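Long-range contact in alpha-1,2-mannosidase (Bacteroides thetaiotaomicron, PDB 2WW2), which is a calcium-dependent, inverting glycoside hydrolase of family GH92 that cleaves alpha-mannosidic linkages in a human gut symbiont: residues A401-T412 / I458-K467. Sequence-based numbering, arbitrary orientation.
Sequences AEKALEAMIHQT and IARFAESLGK
M408 lies over one face of the F461 ring: its terminal CE sits 3.6 Å from the ring centroid, 9° off the normal, a CH-pi contact. SD of M408 comes in obliquely beside it, 3.6 Å from F461 CD2, a Met-aromatic contact. The side chain of M408, extended beyond CG, carries sulfur and methyl across the phenylalanine at about a right angle. At the edge of the ring, near its plane, the carbonyl O of A401 approaches CE2 of F461, while the methyl of A404 meets CZ obliquely. F461 is thus a knob in the hole formed by A401, A404, L405 and M408, where helix segments 401-412 and 458-465 of the (alpha/alpha)6-type GH92 catalytic domain run antiparallel (154°), axes 10.8 Å apart. Beyond this pair, W392 of helix 383-393 meets the same ring edge-to-face. With an alanine at F461, the hole is likely to be left partly unfilled and the M408 methyl to lose the ring face it rests on. Toward the other end, CG2 of T412 and CD1 of I458 meet tip to tip at a tight 3.4 Å. T412 OG1 donates a hydrogen bond to the carbonyl O of I409 and is also hydrogen-bonded with Y474 OH. L405, which also lines the hole, sends CD1 against CG2 of I458, and its CD2 makes an equally tight 3.4 Å contact with CD of K467, the two side chains running alongside in opposite senses. A bend at chi4 (-60°) turns NZ of K467 onto E402 OE2, 3.0 Å away and met from above the carboxylate plane, closing a salt bridge just past the Schellman turn at G466.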
# COMPACT_ATOMS: atom_id res chain seq x y z
N ALA A 401 -20.61 32.59 -35.15
CA ALA A 401 -19.86 31.41 -35.55
C ALA A 401 -18.42 31.72 -35.97
O ALA A 401 -17.48 31.04 -35.55
CB ALA A 401 -20.59 30.67 -36.70
N GLU A 402 -18.26 32.73 -36.82
CA GLU A 402 -16.93 33.04 -37.36
C GLU A 402 -16.00 33.58 -36.29
O GLU A 402 -14.81 33.26 -36.28
CB GLU A 402 -17.03 34.05 -38.51
CG GLU A 402 -17.80 33.53 -39.70
CD GLU A 402 -16.90 32.87 -40.71
OE1 GLU A 402 -15.75 32.52 -40.35
OE2 GLU A 402 -17.34 32.73 -41.88
N LYS A 403 -16.54 34.44 -35.43
CA LYS A 403 -15.75 35.00 -34.32
C LYS A 403 -15.37 33.88 -33.35
O LYS A 403 -14.22 33.82 -32.87
CB LYS A 403 -16.55 36.10 -33.60
CG LYS A 403 -15.95 36.54 -32.26
CD LYS A 403 -14.60 37.25 -32.42
CE LYS A 403 -14.77 38.74 -32.68
NZ LYS A 403 -13.52 39.32 -33.27
N ALA A 404 -16.32 32.99 -33.06
CA ALA A 404 -16.01 31.87 -32.15
C ALA A 404 -14.93 30.98 -32.75
O ALA A 404 -13.99 30.59 -32.06
CB ALA A 404 -17.27 31.06 -31.82
N LEU A 405 -15.04 30.67 -34.04
CA LEU A 405 -14.03 29.83 -34.67
C LEU A 405 -12.63 30.48 -34.60
O LEU A 405 -11.62 29.79 -34.39
CB LEU A 405 -14.38 29.54 -36.13
CG LEU A 405 -13.38 28.62 -36.85
CD1 LEU A 405 -13.14 27.31 -36.10
CD2 LEU A 405 -13.82 28.35 -38.29
N GLU A 406 -12.59 31.79 -34.82
CA GLU A 406 -11.32 32.53 -34.82
C GLU A 406 -10.69 32.44 -33.44
O GLU A 406 -9.48 32.18 -33.31
CB GLU A 406 -11.58 33.99 -35.20
CG GLU A 406 -10.44 34.95 -34.93
CD GLU A 406 -10.90 36.41 -34.99
OE1 GLU A 406 -11.23 36.88 -36.10
OE2 GLU A 406 -10.92 37.09 -33.94
N ALA A 407 -11.51 32.64 -32.41
CA ALA A 407 -11.07 32.57 -31.03
C ALA A 407 -10.53 31.17 -30.69
O ALA A 407 -9.51 31.04 -30.01
CB ALA A 407 -12.23 32.94 -30.09
N MET A 408 -11.24 30.14 -31.15
CA MET A 408 -10.85 28.75 -30.88
C MET A 408 -9.51 28.43 -31.51
O MET A 408 -8.63 27.87 -30.86
CB MET A 408 -11.89 27.79 -31.49
CG MET A 408 -13.21 27.73 -30.74
SD MET A 408 -14.36 26.75 -31.73
CE MET A 408 -15.89 27.22 -30.91
N ILE A 409 -9.36 28.78 -32.79
CA ILE A 409 -8.12 28.53 -33.48
C ILE A 409 -6.97 29.29 -32.81
O ILE A 409 -5.86 28.74 -32.65
CB ILE A 409 -8.21 28.93 -34.98
CG1 ILE A 409 -9.18 27.98 -35.70
CG2 ILE A 409 -6.84 28.86 -35.63
CD1 ILE A 409 -9.50 28.41 -37.11
N HIS A 410 -7.20 30.54 -32.43
CA HIS A 410 -6.14 31.35 -31.80
C HIS A 410 -5.70 30.73 -30.47
O HIS A 410 -4.51 30.71 -30.13
CB HIS A 410 -6.60 32.80 -31.60
CG HIS A 410 -5.66 33.62 -30.78
ND1 HIS A 410 -4.51 34.19 -31.29
CD2 HIS A 410 -5.70 33.96 -29.47
CE1 HIS A 410 -3.88 34.84 -30.33
NE2 HIS A 410 -4.58 34.72 -29.22
N GLN A 411 -6.66 30.20 -29.73
CA GLN A 411 -6.38 29.56 -28.46
C GLN A 411 -5.40 28.37 -28.63
O GLN A 411 -4.67 28.01 -27.71
CB GLN A 411 -7.69 29.09 -27.81
CG GLN A 411 -7.60 28.76 -26.31
CD GLN A 411 -7.60 30.00 -25.44
OE1 GLN A 411 -7.53 31.13 -25.93
NE2 GLN A 411 -7.70 29.79 -24.12
N THR A 412 -5.39 27.77 -29.82
CA THR A 412 -4.53 26.62 -30.07
C THR A 412 -3.25 27.01 -30.81
O THR A 412 -2.38 26.17 -31.00
CB THR A 412 -5.24 25.57 -30.96
OG1 THR A 412 -5.35 26.09 -32.29
CG2 THR A 412 -6.63 25.23 -30.41
N ILE A 458 -12.86 21.46 -32.07
CA ILE A 458 -12.76 22.50 -33.11
C ILE A 458 -13.10 21.92 -34.48
O ILE A 458 -13.76 22.58 -35.29
CB ILE A 458 -11.38 23.19 -33.13
CG1 ILE A 458 -11.21 24.00 -31.83
CG2 ILE A 458 -11.22 24.08 -34.38
CD1 ILE A 458 -9.74 24.47 -31.60
N ALA A 459 -12.66 20.68 -34.73
CA ALA A 459 -13.00 20.04 -36.00
C ALA A 459 -14.52 19.89 -36.13
O ALA A 459 -15.11 20.16 -37.19
CB ALA A 459 -12.33 18.68 -36.11
N ARG A 460 -15.15 19.44 -35.06
CA ARG A 460 -16.60 19.26 -35.07
C ARG A 460 -17.29 20.59 -35.37
O ARG A 460 -18.24 20.63 -36.15
CB ARG A 460 -17.06 18.75 -33.70
CG ARG A 460 -16.69 17.28 -33.44
CD ARG A 460 -17.83 16.40 -33.94
NE ARG A 460 -18.98 16.71 -33.11
CZ ARG A 460 -20.26 16.50 -33.41
NH1 ARG A 460 -20.61 15.96 -34.59
NH2 ARG A 460 -21.17 16.84 -32.51
N PHE A 461 -16.83 21.65 -34.70
CA PHE A 461 -17.39 22.99 -34.85
C PHE A 461 -17.24 23.46 -36.28
O PHE A 461 -18.24 23.87 -36.90
CB PHE A 461 -16.75 23.98 -33.86
CG PHE A 461 -17.44 25.32 -33.80
CD1 PHE A 461 -18.67 25.46 -33.16
CD2 PHE A 461 -16.85 26.45 -34.36
CE1 PHE A 461 -19.30 26.69 -33.10
CE2 PHE A 461 -17.47 27.68 -34.30
CZ PHE A 461 -18.70 27.81 -33.68
N ALA A 462 -16.02 23.39 -36.82
CA ALA A 462 -15.79 23.85 -38.18
C ALA A 462 -16.66 23.05 -39.16
O ALA A 462 -17.23 23.61 -40.09
CB ALA A 462 -14.33 23.70 -38.56
N GLU A 463 -16.74 21.74 -38.95
CA GLU A 463 -17.51 20.89 -39.87
C GLU A 463 -18.98 21.33 -39.91
O GLU A 463 -19.59 21.39 -40.98
CB GLU A 463 -17.40 19.41 -39.48
CG GLU A 463 -17.98 18.49 -40.53
CD GLU A 463 -17.62 17.03 -40.31
OE1 GLU A 463 -17.83 16.53 -39.20
OE2 GLU A 463 -17.11 16.41 -41.28
N SER A 464 -19.53 21.65 -38.74
CA SER A 464 -20.93 22.07 -38.64
C SER A 464 -21.19 23.43 -39.31
O SER A 464 -22.34 23.75 -39.62
CB SER A 464 -21.42 22.08 -37.18
OG SER A 464 -21.05 23.28 -36.52
N LEU A 465 -20.14 24.21 -39.57
CA LEU A 465 -20.29 25.49 -40.28
C LEU A 465 -20.12 25.31 -41.79
O LEU A 465 -20.33 26.26 -42.56
CB LEU A 465 -19.26 26.52 -39.79
CG LEU A 465 -19.17 26.81 -38.29
CD1 LEU A 465 -18.18 27.96 -38.03
CD2 LEU A 465 -20.55 27.14 -37.71
N GLY A 466 -19.74 24.11 -42.21
CA GLY A 466 -19.47 23.84 -43.62
C GLY A 466 -18.03 24.16 -43.98
O GLY A 466 -17.66 24.18 -45.17
N LYS A 467 -17.20 24.44 -42.98
CA LYS A 467 -15.78 24.71 -43.25
C LYS A 467 -14.94 23.43 -43.22
O LYS A 467 -14.15 23.20 -42.30
CB LYS A 467 -15.23 25.77 -42.29
CG LYS A 467 -15.97 27.11 -42.37
CD LYS A 467 -15.59 27.99 -41.18
CE LYS A 467 -16.32 29.34 -41.21
NZ LYS A 467 -16.00 30.11 -42.45